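Local coordinates for shikimate 5-dehydrogenase AroE (5-dehydroshikimate reductase) (Mycobacterium tuberculosis, PDB 4P4G), which probably catalyses the NADP-dependent interconversion of 3-dehydroshikimate and shikimate, a step of chorismate biosynthesis, and binds shikimate, at residues Asp102-Asp107 with Phe245-Gln250; Met239-Ala244 with Ala260-Leu265; Gly199-Leu204 with Thr220-Ala225; Leu188-Pro193 with Leu210-Tyr215. All coordinates share one frame; numbering follows the deposited sequence.

Contact 1: residues Asp102-Asp107 with Phe245-Gln250. With SKM ((3R,4S,5R)-3,4,5-trihydroxycyclohex-1-ene-1-carboxylic acid), chain C.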
loop_
_atom_site.group_PDB
_atom_site.type_symbol
_atom_site.label_atom_id
_atom_site.label_comp_id
_atom_site.label_asym_id
_atom_site.label_seq_id
_atom_site.Cartn_x
_atom_site.Cartn_y
_atom_site.Cartn_z
ATOM N N ASP A 102 0.583 5.183 -11.554
ATOM C CA ASP A 102 0.852 6.016 -10.391
ATOM C C ASP A 102 0.982 5.133 -9.161
ATOM O O ASP A 102 0.609 3.951 -9.173
ATOM C CB ASP A 102 -0.252 7.060 -10.190
ATOM C CG ASP A 102 0.080 8.053 -9.073
ATOM O OD1 ASP A 102 1.284 8.348 -8.871
ATOM O OD2 ASP A 102 -0.853 8.521 -8.384
ATOM N N ASN A 103 1.542 5.690 -8.099
ATOM C CA ASN A 103 1.565 4.987 -6.836
ATOM C C ASN A 103 0.940 5.849 -5.755
ATOM O O ASN A 103 1.513 6.862 -5.350
ATOM C CB ASN A 103 2.983 4.590 -6.434
ATOM C CG ASN A 103 2.987 3.608 -5.294
ATOM O OD1 ASN A 103 2.525 3.925 -4.194
ATOM N ND2 ASN A 103 3.492 2.406 -5.541
ATOM N N THR A 104 -0.237 5.449 -5.293
ATOM C CA THR A 104 -0.896 6.163 -4.203
ATOM C C THR A 104 -0.714 5.509 -2.828
ATOM O O THR A 104 -1.244 6.024 -1.837
ATOM C CB THR A 104 -2.405 6.356 -4.475
ATOM O OG1 THR A 104 -3.073 5.092 -4.360
ATOM C CG2 THR A 104 -2.643 6.912 -5.873
ATOM N N ASP A 105 0.026 4.398 -2.756
ATOM C CA ASP A 105 0.316 3.748 -1.467
ATOM C C ASP A 105 1.212 4.634 -0.595
ATOM O O ASP A 105 1.246 4.480 0.629
ATOM C CB ASP A 105 1.013 2.391 -1.653
ATOM C CG ASP A 105 0.083 1.302 -2.153
ATOM O OD1 ASP A 105 -1.084 1.247 -1.711
ATOM O OD2 ASP A 105 0.537 0.490 -2.998
ATOM N N ILE A 106 1.958 5.538 -1.225
ATOM C CA ILE A 106 2.745 6.524 -0.482
ATOM C C ILE A 106 1.797 7.366 0.373
ATOM O O ILE A 106 2.034 7.544 1.575
ATOM C CB ILE A 106 3.528 7.448 -1.422
ATOM C CG1 ILE A 106 4.516 6.652 -2.270
ATOM C CG2 ILE A 106 4.237 8.546 -0.639
ATOM C CD1 ILE A 106 5.005 7.440 -3.484
ATOM N N ASP A 107 0.722 7.868 -0.247
ATOM C CA ASP A 107 -0.339 8.581 0.481
ATOM C C ASP A 107 -0.971 7.706 1.550
ATOM O O ASP A 107 -1.332 8.190 2.627
ATOM C CB ASP A 107 -1.460 9.018 -0.462
ATOM C CG ASP A 107 -1.031 10.070 -1.449
ATOM O OD1 ASP A 107 0.026 10.703 -1.245
ATOM O OD2 ASP A 107 -1.780 10.284 -2.430
ATOM N N PHE A 245 -8.096 7.932 -1.833
ATOM C CA PHE A 245 -8.392 9.323 -2.186
ATOM C C PHE A 245 -7.779 9.722 -3.528
ATOM O O PHE A 245 -8.459 10.243 -4.409
ATOM C CB PHE A 245 -7.874 10.284 -1.110
ATOM C CG PHE A 245 -8.540 10.135 0.228
ATOM C CD1 PHE A 245 -9.892 9.823 0.332
ATOM C CD2 PHE A 245 -7.808 10.332 1.390
ATOM C CE1 PHE A 245 -10.497 9.699 1.579
ATOM C CE2 PHE A 245 -8.408 10.210 2.632
ATOM C CZ PHE A 245 -9.749 9.893 2.728
ATOM N N ALA A 246 -6.487 9.469 -3.694
ATOM C CA ALA A 246 -5.799 9.899 -4.900
ATOM C C ALA A 246 -6.220 9.059 -6.097
ATOM O O ALA A 246 -6.149 9.513 -7.236
ATOM C CB ALA A 246 -4.295 9.839 -4.700
ATOM N N GLN A 247 -6.624 7.816 -5.842
ATOM C CA GLN A 247 -7.102 6.968 -6.924
ATOM C C GLN A 247 -8.420 7.498 -7.474
ATOM O O GLN A 247 -8.612 7.589 -8.694
ATOM C CB GLN A 247 -7.255 5.528 -6.447
ATOM C CG GLN A 247 -5.951 4.778 -6.349
ATOM C CD GLN A 247 -6.180 3.302 -6.156
ATOM O OE1 GLN A 247 -7.282 2.875 -5.773
ATOM N NE2 GLN A 247 -5.162 2.506 -6.437
ATOM N N VAL A 248 -9.335 7.865 -6.582
ATOM C CA VAL A 248 -10.603 8.453 -7.020
ATOM C C VAL A 248 -10.365 9.726 -7.836
ATOM O O VAL A 248 -10.988 9.927 -8.874
ATOM C CB VAL A 248 -11.543 8.717 -5.821
ATOM C CG1 VAL A 248 -12.750 9.524 -6.253
ATOM C CG2 VAL A 248 -12.000 7.381 -5.222
ATOM N N GLU A 249 -9.426 10.556 -7.398
ATOM C CA GLU A 249 -9.092 11.782 -8.123
ATOM C C GLU A 249 -8.618 11.500 -9.542
ATOM O O GLU A 249 -9.013 12.192 -10.477
ATOM C CB GLU A 249 -8.081 12.630 -7.337
ATOM C CG GLU A 249 -8.664 13.097 -5.999
ATOM C CD GLU A 249 -7.740 13.975 -5.193
ATOM O OE1 GLU A 249 -6.516 13.960 -5.452
ATOM O OE2 GLU A 249 -8.250 14.685 -4.294
ATOM N N GLN A 250 -7.785 10.480 -9.705
ATOM C CA GLN A 250 -7.254 10.176 -11.026
ATOM C C GLN A 250 -8.276 9.494 -11.930
ATOM O O GLN A 250 -8.255 9.695 -13.142
ATOM C CB GLN A 250 -5.969 9.363 -10.916
ATOM C CG GLN A 250 -4.781 10.207 -10.450
ATOM C CD GLN A 250 -3.581 9.369 -10.120
ATOM O OE1 GLN A 250 -2.732 9.125 -10.975
ATOM N NE2 GLN A 250 -3.499 8.917 -8.873
HETATM O O12 SKM C . -2.753 -0.224 -3.089
HETATM C C8 SKM C . -4.011 -0.761 -2.687
HETATM C C6 SKM C . -3.750 -1.928 -1.776
HETATM O O7 SKM C . -2.773 -2.790 -2.327
HETATM C C5 SKM C . -4.976 -2.669 -1.608
HETATM C C4 SKM C . -6.083 -2.572 -2.342
HETATM C C1 SKM C . -7.271 -3.460 -2.015
HETATM O O2 SKM C . -8.328 -3.318 -2.645
HETATM O O3 SKM C . -7.201 -4.321 -1.119
HETATM C C10 SKM C . -6.224 -1.574 -3.530
HETATM C C9 SKM C . -4.789 -1.114 -3.924
HETATM O O11 SKM C . -4.968 0.015 -4.707
HETATM O O HOH W 1 -4.411 9.196 -1.670
#
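The side chains of Asp102 and Gln250 meet nearly at a right angle where the strand-turn-helix junction of strand 98-102 and helix 105-113 packs on helix 236-252 beside the shikimate pocket; in the turn, Asn103 OD1 weakly caps helix 105-113 at Asp105 N and Ile106 N. Gln250 NE2 donates to Asp102 OD2 over 2.7 Å, on the anti side of the carboxylate, in a bond bent to 138° at the hydrogen; the carboxylate and amide planes stand 66° apart. The same NE2 also donates back along its own helix to Ala246 O, 3.2 Å away, coming from above the carbonyl plane while Gln250 N arrives from the opposite face. Two bonds therefore fix the rotation of this amide. Asp102 OD2 has a second, charged partner in Arg82, which also pairs with Asp107.

One helical turn before Gln250, Ala246 CB takes Thr104 CG2 at 3.6 Å. Thr104 OG1, placed between backbone N and carbonyl carbon (chi1 71°), is hydrogen-bonded to Gln243 O and lies 3.5 Å from Gln247 CG. The extended chain of Gln247 crosses Thr104 squarely and lets NE2 donate to shikimate O11 over 3.0 Å, while Ser63 bonds OE1. From the other segment Asp105 OD1 accepts from shikimate O12 at 2.6 Å. At the less buried margin, a water 2.9 Å from Asp107 OD2 donates to it and accepts from Ala246 N.

Contact 2: residues Met239-Ala244 with Ala260-Leu265; sequences MLLHQA and AMTCAL. With SKM ((3R,4S,5R)-3,4,5-trihydroxycyclohex-1-ene-1-carboxylic acid), chain C.
Leu241 and Met261 meet with no ring or amide between them: this is an aliphatic seam between two antiparallel helices, and the flat groups of segment 239-244 lie off it. The Gln243 amide turns one face onto shikimate, whose C8 stands over that face, 3.7 Å from Gln243 CD. At the oxygen end Gln243 OE1 accepts from shikimate O11 over 3.1 Å. At the nitrogen end Gln243 NE2 donates in the carbonyl plane, on a lone pair, to Leu240 O at 2.9 Å, a bond made possible by the bend in the chain (chi2 82°). The His242 ring packs edge-to-face with Phe245.

On the far side of the helix from the ligand, the seam brings the axes to 10.5 Å at an angle of 157°. Leu241 is the residue most covered by the other helix. Its CD1 lies 4.0 Å from Met261 CB, and its CD2 divides its contact between Leu265 CD2, also at 4.0 Å, and Thr262 OG1 at the more open margin, a hydroxyl whose hydrogen bond is to Arg258 O. Leu240 faces another way, with CD1 against a face of shikimate, near ring carbon C4 and carboxylate carbon C1, so helix 236-252 serves both the pocket and the C-terminal helix 258-267. Toward the C-terminal side of Leu241, Met261 turns at chi3 (70°) to set CE 3.7 Å from Ala244 CB.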
loop_
_atom_site.group_PDB
_atom_site.type_symbol
_atom_site.label_atom_id
_atom_site.label_comp_id
_atom_site.label_asym_id
_atom_site.label_seq_id
_atom_site.Cartn_x
_atom_site.Cartn_y
_atom_site.Cartn_z
ATOM N N MET A 239 -4.873 2.535 5.803
ATOM C CA MET A 239 -4.029 2.675 4.608
ATOM C C MET A 239 -4.880 2.625 3.339
ATOM O O MET A 239 -4.667 3.408 2.413
ATOM C CB MET A 239 -2.948 1.589 4.544
ATOM C CG MET A 239 -1.909 1.846 3.455
ATOM S SD MET A 239 -0.653 0.564 3.353
ATOM C CE MET A 239 -0.332 0.284 5.088
ATOM N N LEU A 240 -5.853 1.717 3.305
ATOM C CA LEU A 240 -6.754 1.600 2.154
ATOM C C LEU A 240 -7.509 2.900 1.865
ATOM O O LEU A 240 -7.586 3.336 0.725
ATOM C CB LEU A 240 -7.757 0.460 2.379
ATOM C CG LEU A 240 -8.736 0.256 1.217
ATOM C CD1 LEU A 240 -8.000 -0.382 0.036
ATOM C CD2 LEU A 240 -9.915 -0.601 1.675
ATOM N N LEU A 241 -8.067 3.513 2.904
ATOM C CA LEU A 241 -8.769 4.783 2.776
ATOM C C LEU A 241 -7.869 5.865 2.209
ATOM O O LEU A 241 -8.228 6.541 1.238
ATOM C CB LEU A 241 -9.250 5.240 4.147
ATOM C CG LEU A 241 -9.981 6.585 4.145
ATOM C CD1 LEU A 241 -11.239 6.518 3.296
ATOM C CD2 LEU A 241 -10.315 6.988 5.566
ATOM N N HIS A 242 -6.700 6.040 2.813
ATOM C CA HIS A 242 -5.845 7.149 2.426
ATOM C C HIS A 242 -5.255 6.993 1.025
ATOM O O HIS A 242 -5.080 7.986 0.325
ATOM C CB HIS A 242 -4.785 7.435 3.494
ATOM C CG HIS A 242 -5.346 8.138 4.688
ATOM N ND1 HIS A 242 -5.449 9.509 4.754
ATOM C CD2 HIS A 242 -5.876 7.659 5.838
ATOM C CE1 HIS A 242 -6.001 9.849 5.910
ATOM N NE2 HIS A 242 -6.267 8.746 6.584
ATOM N N GLN A 243 -4.971 5.764 0.601
ATOM C CA GLN A 243 -4.491 5.566 -0.774
ATOM C C GLN A 243 -5.633 5.692 -1.778
ATOM O O GLN A 243 -5.403 5.947 -2.962
ATOM C CB GLN A 243 -3.759 4.218 -0.934
ATOM C CG GLN A 243 -4.628 2.983 -0.780
ATOM C CD GLN A 243 -5.393 2.629 -2.037
ATOM O OE1 GLN A 243 -4.847 2.646 -3.142
ATOM N NE2 GLN A 243 -6.670 2.321 -1.879
ATOM N N ALA A 244 -6.865 5.520 -1.312
ATOM C CA ALA A 244 -8.011 5.516 -2.216
ATOM C C ALA A 244 -8.358 6.931 -2.674
ATOM O O ALA A 244 -8.859 7.105 -3.775
ATOM C CB ALA A 244 -9.207 4.853 -1.571
ATOM N N ALA A 260 -17.535 11.278 2.490
ATOM C CA ALA A 260 -18.312 10.132 2.039
ATOM C C ALA A 260 -17.509 8.842 2.111
ATOM O O ALA A 260 -18.045 7.789 2.477
ATOM C CB ALA A 260 -18.816 10.359 0.621
ATOM N N MET A 261 -16.229 8.912 1.755
ATOM C CA MET A 261 -15.399 7.719 1.744
ATOM C C MET A 261 -15.081 7.282 3.167
ATOM O O MET A 261 -14.994 6.090 3.455
ATOM C CB MET A 261 -14.128 7.961 0.938
ATOM C CG MET A 261 -14.436 8.163 -0.536
ATOM S SD MET A 261 -12.997 8.690 -1.484
ATOM C CE MET A 261 -12.006 7.207 -1.466
ATOM N N THR A 262 -14.936 8.251 4.058
ATOM C CA THR A 262 -14.669 7.928 5.457
ATOM C C THR A 262 -15.900 7.280 6.085
ATOM O O THR A 262 -15.782 6.305 6.835
ATOM C CB THR A 262 -14.236 9.165 6.253
ATOM O OG1 THR A 262 -13.056 9.719 5.660
ATOM C CG2 THR A 262 -13.931 8.782 7.689
ATOM N N CYS A 263 -17.083 7.796 5.761
ATOM C CA CYS A 263 -18.321 7.139 6.185
ATOM C C CYS A 263 -18.484 5.722 5.623
ATOM O O CYS A 263 -19.046 4.845 6.286
ATOM C CB CYS A 263 -19.519 7.984 5.801
ATOM S SG CYS A 263 -19.600 9.508 6.730
ATOM N N ALA A 264 -18.027 5.499 4.396
ATOM C CA ALA A 264 -18.106 4.157 3.813
ATOM C C ALA A 264 -17.205 3.202 4.580
ATOM O O ALA A 264 -17.569 2.049 4.817
ATOM C CB ALA A 264 -17.722 4.178 2.356
ATOM N N LEU A 265 -16.026 3.683 4.964
ATOM C CA LEU A 265 -15.084 2.848 5.696
ATOM C C LEU A 265 -15.707 2.440 7.028
ATOM O O LEU A 265 -15.564 1.301 7.468
ATOM C CB LEU A 265 -13.757 3.575 5.906
ATOM C CG LEU A 265 -12.564 2.670 6.244
ATOM C CD1 LEU A 265 -11.952 2.076 4.977
ATOM C CD2 LEU A 265 -11.516 3.430 7.019
HETATM O O12 SKM C . -2.753 -0.224 -3.089
HETATM C C8 SKM C . -4.011 -0.761 -2.687
HETATM C C6 SKM C . -3.750 -1.928 -1.776
HETATM O O7 SKM C . -2.773 -2.790 -2.327
HETATM C C5 SKM C . -4.976 -2.669 -1.608
HETATM C C4 SKM C . -6.083 -2.572 -2.342
HETATM C C1 SKM C . -7.271 -3.460 -2.015
HETATM O O2 SKM C . -8.328 -3.318 -2.645
HETATM O O3 SKM C . -7.201 -4.321 -1.119
HETATM C C10 SKM C . -6.224 -1.574 -3.530
HETATM C C9 SKM C . -4.789 -1.114 -3.924
HETATM O O11 SKM C . -4.968 0.015 -4.707
#

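Contact 3: residues Gly199-Leu204 with Thr220-Ala225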
loop_
_atom_site.group_PDB
_atom_site.type_symbol
_atom_site.label_atom_id
_atom_site.label_comp_id
_atom_site.label_asym_id
_atom_site.label_seq_id
_atom_site.Cartn_x
_atom_site.Cartn_y
_atom_site.Cartn_z
ATOM N N GLY A 199 5.207 -15.322 13.450
ATOM C CA GLY A 199 6.319 -15.994 14.109
ATOM C C GLY A 199 7.331 -15.042 14.719
ATOM O O GLY A 199 8.231 -15.465 15.450
ATOM N N TYR A 200 7.190 -13.756 14.423
ATOM C CA TYR A 200 8.093 -12.746 14.963
ATOM C C TYR A 200 7.344 -11.773 15.857
ATOM O O TYR A 200 7.910 -10.790 16.310
ATOM C CB TYR A 200 8.767 -11.967 13.829
ATOM C CG TYR A 200 9.551 -12.860 12.904
ATOM C CD1 TYR A 200 10.807 -13.317 13.261
ATOM C CD2 TYR A 200 9.013 -13.282 11.697
ATOM C CE1 TYR A 200 11.530 -14.153 12.423
ATOM C CE2 TYR A 200 9.718 -14.122 10.852
ATOM C CZ TYR A 200 10.983 -14.552 11.219
ATOM O OH TYR A 200 11.702 -15.398 10.390
ATOM N N ALA A 201 6.063 -12.041 16.092
ATOM C CA ALA A 201 5.211 -11.065 16.766
ATOM C C ALA A 201 5.684 -10.750 18.180
ATOM O O ALA A 201 5.564 -9.609 18.629
ATOM C CB ALA A 201 3.758 -11.516 16.764
ATOM N N GLY A 202 6.248 -11.740 18.866
ATOM C CA GLY A 202 6.745 -11.533 20.219
ATOM C C GLY A 202 7.901 -10.549 20.256
ATOM O O GLY A 202 8.021 -9.731 21.174
ATOM N N THR A 203 8.758 -10.628 19.246
ATOM C CA THR A 203 9.900 -9.725 19.126
ATOM C C THR A 203 9.464 -8.332 18.676
ATOM O O THR A 203 9.959 -7.317 19.183
ATOM C CB THR A 203 10.936 -10.296 18.145
ATOM O OG1 THR A 203 11.415 -11.548 18.653
ATOM C CG2 THR A 203 12.111 -9.344 17.978
ATOM N N LEU A 204 8.537 -8.292 17.727
ATOM C CA LEU A 204 8.038 -7.038 17.169
ATOM C C LEU A 204 7.048 -6.305 18.089
ATOM O O LEU A 204 6.812 -5.112 17.910
ATOM C CB LEU A 204 7.391 -7.297 15.807
ATOM C CG LEU A 204 8.255 -7.888 14.689
ATOM C CD1 LEU A 204 7.335 -8.378 13.571
ATOM C CD2 LEU A 204 9.247 -6.867 14.171
ATOM N N THR A 220 -4.538 -9.191 12.761
ATOM C CA THR A 220 -3.424 -10.099 12.529
ATOM C C THR A 220 -2.788 -10.465 13.859
ATOM O O THR A 220 -2.932 -9.715 14.851
ATOM C CB THR A 220 -2.366 -9.448 11.647
ATOM O OG1 THR A 220 -1.866 -8.267 12.291
ATOM C CG2 THR A 220 -2.953 -9.088 10.310
ATOM N N PRO A 221 -2.090 -11.612 13.911
ATOM C CA PRO A 221 -1.343 -11.953 15.125
ATOM C C PRO A 221 -0.401 -10.839 15.558
ATOM O O PRO A 221 -0.283 -10.566 16.763
ATOM C CB PRO A 221 -0.562 -13.212 14.711
ATOM C CG PRO A 221 -1.492 -13.877 13.730
ATOM C CD PRO A 221 -2.103 -12.733 12.944
ATOM N N LEU A 222 0.254 -10.196 14.591
ATOM C CA LEU A 222 1.140 -9.071 14.873
ATOM C C LEU A 222 0.398 -7.919 15.538
ATOM O O LEU A 222 0.867 -7.358 16.523
ATOM C CB LEU A 222 1.793 -8.583 13.582
ATOM C CG LEU A 222 2.763 -7.417 13.788
ATOM C CD1 LEU A 222 3.837 -7.804 14.800
ATOM C CD2 LEU A 222 3.379 -6.977 12.467
ATOM N N ALA A 223 -0.764 -7.566 14.995
ATOM C CA ALA A 223 -1.587 -6.501 15.569
ATOM C C ALA A 223 -2.048 -6.840 16.987
ATOM O O ALA A 223 -2.065 -5.976 17.858
ATOM C CB ALA A 223 -2.774 -6.203 14.667
ATOM N N ALA A 224 -2.420 -8.097 17.226
ATOM C CA ALA A 224 -2.825 -8.506 18.572
ATOM C C ALA A 224 -1.681 -8.371 19.567
ATOM O O ALA A 224 -1.895 -8.001 20.721
ATOM C CB ALA A 224 -3.358 -9.933 18.565
ATOM N N ALA A 225 -0.473 -8.698 19.117
ATOM C CA ALA A 225 0.717 -8.641 19.962
ATOM C C ALA A 225 1.084 -7.209 20.348
ATOM O O ALA A 225 1.317 -6.908 21.521
ATOM C CB ALA A 225 1.887 -9.324 19.249
#
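Leu222, near the start of helix 221-229, carries much of the contact with Ala201 and Leu204 of the short helix 201-204. At its root the backbone is already close: Leu222 CA lies 4.1 Å from Ala201 CB, and the two CA atoms are 4.9 Å apart. Leu222 CB runs across the interface rather than straight into it. Beyond it, CG stands anti to the backbone N (chi1 -179°), which carries the branch point over to the other helix. There CD1 does the touching, 3.7 Å from Leu204 CB and 3.8 Å from Leu204 CD1, the two leucines crossing at about a right angle; the same methyl also rests on Ala201 CA at 4.0 Å. CD2 is the inward methyl and packs on Leu210 CD1.

One turn further along, Ala225 CB meets Ala201 CB at 3.8 Å, and these small side chains let the helices come close. No hydrogen bond links the two segments. Helix 221-229 is started by Thr220, an N-cap whose OG1 accepts from Ala223 N at 3.0 Å and is also bonded to Asp212.

Both helices lie on one face of the parallel sheet: Leu222 covers Leu210 and Ser190, while Leu204 covers Leu188 and touches Leu178 and Val182 of helix 178-184. Helix 201-204 lies in the beta-alpha-beta crossover joining parallel strands 187-190 and 209-212 of this Rossmann-type sheet, and helix 221-229 follows the latter strand.

Contact 4: residues Leu188-Pro193 with Leu210-Tyr215; sequences LVSTIP and LLDAIY. With SKM ((3R,4S,5R)-3,4,5-trihydroxycyclohex-1-ene-1-carboxylic acid), chain C.
Leu188 and Leu211 begin a ladder of three nearly straight backbone bonds: Leu211 N to Leu188 O at 2.8 Å, Ser190 N to Leu211 O at 2.9 Å and Ala213 N to Ser190 O at 3.1 Å. The last lies where the strands give way to loops. Just beyond it a water ties the segments together, accepting from Ser190 OG at 2.6 Å and donating to Ile192 O and Asp212 OD1. The same OD1 accepts from Ile214 N at 3.1 Å in an Asx turn, the N-H lying well above the carboxylate plane (45° out of it), while OD2 is bonded to Thr220. Buried Asp212 thus shapes the turn out of its strand.

These are neighbouring parallel strands of a Rossmann-type sheet, as expected for the nucleotide-binding domain of this family; strand 119-123 flanks Leu188-Ser190 on the other side. Following the turn, Tyr215 leaves the sheet, and its OH makes a short bond of 2.5 Å to the carboxylate oxygen O3 of shikimate, which lies at the ring edge near its plane.

Packing lines both faces. On the face of helix 221-229, Leu188 and Leu210 lie side by side pointing the same way, CG of the former 4.2 Å from CD1 of the latter. On the opposite face Val189 CG1 meets Leu211 CD2, also at 4.2 Å, with Met239 laid against Leu211.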
loop_
_atom_site.group_PDB
_atom_site.type_symbol
_atom_site.label_atom_id
_atom_site.label_comp_id
_atom_site.label_asym_id
_atom_site.label_seq_id
_atom_site.Cartn_x
_atom_site.Cartn_y
_atom_site.Cartn_z
ATOM N N LEU A 188 6.606 0.887 13.033
ATOM C CA LEU A 188 6.790 -0.297 12.207
ATOM C C LEU A 188 5.709 -0.322 11.130
ATOM O O LEU A 188 4.517 -0.244 11.435
ATOM C CB LEU A 188 6.680 -1.539 13.097
ATOM C CG LEU A 188 6.593 -2.928 12.483
ATOM C CD1 LEU A 188 7.838 -3.181 11.690
ATOM C CD2 LEU A 188 6.427 -3.984 13.582
ATOM N N VAL A 189 6.114 -0.407 9.865
ATOM C CA VAL A 189 5.150 -0.621 8.792
ATOM C C VAL A 189 5.330 -2.030 8.255
ATOM O O VAL A 189 6.401 -2.372 7.739
ATOM C CB VAL A 189 5.299 0.388 7.652
ATOM C CG1 VAL A 189 4.241 0.113 6.583
ATOM C CG2 VAL A 189 5.194 1.831 8.184
ATOM N N SER A 190 4.295 -2.855 8.383
ATOM C CA SER A 190 4.411 -4.259 7.959
ATOM C C SER A 190 3.738 -4.525 6.628
ATOM O O SER A 190 2.533 -4.291 6.469
ATOM C CB SER A 190 3.824 -5.197 9.013
ATOM O OG SER A 190 3.933 -6.544 8.571
ATOM N N THR A 191 4.508 -5.031 5.666
ATOM C CA THR A 191 3.939 -5.365 4.359
ATOM C C THR A 191 4.009 -6.857 4.036
ATOM O O THR A 191 3.752 -7.261 2.896
ATOM C CB THR A 191 4.581 -4.532 3.212
ATOM O OG1 THR A 191 5.918 -4.981 2.962
ATOM C CG2 THR A 191 4.621 -3.047 3.563
ATOM N N ILE A 192 4.347 -7.676 5.035
ATOM C CA ILE A 192 4.469 -9.124 4.854
ATOM C C ILE A 192 3.160 -9.845 5.202
ATOM O O ILE A 192 2.284 -9.251 5.849
ATOM C CB ILE A 192 5.633 -9.722 5.693
ATOM C CG1 ILE A 192 5.454 -9.431 7.183
ATOM C CG2 ILE A 192 6.955 -9.202 5.197
ATOM C CD1 ILE A 192 6.547 -10.068 8.049
ATOM N N PRO A 193 3.007 -11.112 4.758
ATOM C CA PRO A 193 1.771 -11.838 5.087
ATOM C C PRO A 193 1.618 -11.995 6.591
ATOM O O PRO A 193 2.623 -12.064 7.303
ATOM C CB PRO A 193 1.987 -13.208 4.449
ATOM C CG PRO A 193 2.893 -12.936 3.289
ATOM C CD PRO A 193 3.823 -11.846 3.771
ATOM N N LEU A 210 2.305 0.580 15.118
ATOM C CA LEU A 210 2.274 -0.399 14.037
ATOM C C LEU A 210 1.275 0.025 12.983
ATOM O O LEU A 210 0.100 0.272 13.293
ATOM C CB LEU A 210 1.829 -1.768 14.561
ATOM C CG LEU A 210 1.314 -2.758 13.499
ATOM C CD1 LEU A 210 2.447 -3.247 12.586
ATOM C CD2 LEU A 210 0.593 -3.948 14.149
ATOM N N LEU A 211 1.730 0.109 11.738
ATOM C CA LEU A 211 0.802 0.209 10.622
ATOM C C LEU A 211 0.862 -1.120 9.902
ATOM O O LEU A 211 1.913 -1.504 9.404
ATOM C CB LEU A 211 1.208 1.360 9.681
ATOM C CG LEU A 211 0.438 1.453 8.359
ATOM C CD1 LEU A 211 -1.075 1.610 8.599
ATOM C CD2 LEU A 211 0.964 2.600 7.510
ATOM N N ASP A 212 -0.251 -1.861 9.871
ATOM C CA ASP A 212 -0.255 -3.151 9.184
ATOM C C ASP A 212 -0.995 -2.993 7.870
ATOM O O ASP A 212 -2.125 -2.515 7.850
ATOM C CB ASP A 212 -0.924 -4.227 10.061
ATOM C CG ASP A 212 -0.549 -5.649 9.650
ATOM O OD1 ASP A 212 -0.257 -5.868 8.452
ATOM O OD2 ASP A 212 -0.550 -6.552 10.527
ATOM N N ALA A 213 -0.362 -3.370 6.764
ATOM C CA ALA A 213 -1.022 -3.258 5.460
ATOM C C ALA A 213 -2.203 -4.213 5.313
ATOM O O ALA A 213 -3.112 -3.982 4.510
ATOM C CB ALA A 213 -0.021 -3.466 4.338
ATOM N N ILE A 214 -2.184 -5.292 6.087
ATOM C CA ILE A 214 -3.241 -6.308 6.042
ATOM C C ILE A 214 -4.529 -5.783 6.696
ATOM O O ILE A 214 -4.474 -5.085 7.716
ATOM C CB ILE A 214 -2.805 -7.593 6.792
ATOM C CG1 ILE A 214 -1.567 -8.222 6.141
ATOM C CG2 ILE A 214 -3.967 -8.601 6.868
ATOM C CD1 ILE A 214 -1.754 -8.590 4.686
ATOM N N TYR A 215 -5.683 -6.103 6.122
ATOM C CA TYR A 215 -6.945 -5.757 6.766
ATOM C C TYR A 215 -7.959 -6.902 6.849
ATOM O O TYR A 215 -8.994 -6.761 7.486
ATOM C CB TYR A 215 -7.568 -4.492 6.152
ATOM C CG TYR A 215 -7.946 -4.554 4.678
ATOM C CD1 TYR A 215 -9.124 -5.158 4.262
ATOM C CD2 TYR A 215 -7.143 -3.958 3.717
ATOM C CE1 TYR A 215 -9.480 -5.198 2.919
ATOM C CE2 TYR A 215 -7.486 -3.985 2.369
ATOM C CZ TYR A 215 -8.653 -4.600 1.983
ATOM O OH TYR A 215 -9.001 -4.626 0.651
HETATM O O12 SKM C . -2.753 -0.224 -3.089
HETATM C C8 SKM C . -4.011 -0.761 -2.687
HETATM C C6 SKM C . -3.750 -1.928 -1.776
HETATM O O7 SKM C . -2.773 -2.790 -2.327
HETATM C C5 SKM C . -4.976 -2.669 -1.608
HETATM C C4 SKM C . -6.083 -2.572 -2.342
HETATM C C1 SKM C . -7.271 -3.460 -2.015
HETATM O O2 SKM C . -8.328 -3.318 -2.645
HETATM O O3 SKM C . -7.201 -4.321 -1.119
HETATM C C10 SKM C . -6.224 -1.574 -3.530
HETATM C C9 SKM C . -4.789 -1.114 -3.924
HETATM O O11 SKM C . -4.968 0.015 -4.707
HETATM O O HOH W 2 1.757 -7.869 8.179
#

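In the fold
Contacts 1 and 2 both use helix 236-252, one facing the turn into helix 105-113 and the other helix 258-267. Contacts 3 and 4 interleave along the chain in the Rossmann-type part, the helices of contact 3 laid over strands of contact 4. All four are mostly buried; contact 3, farthest from the chain's centre (about 20 Å), is edged by exposed Pro221 and does not touch shikimate, and contact 2 is edged by exposed Thr262. Contacts 1 and 4, about 10 and 9 Å from the centre, each hold a bridging water, the first relying on side-chain polar groups, the second on backbone bonds; contacts 2 and 3 are aliphatic. Met239 CE on Leu211 CG (3.6 Å) joins contacts 2 and 4.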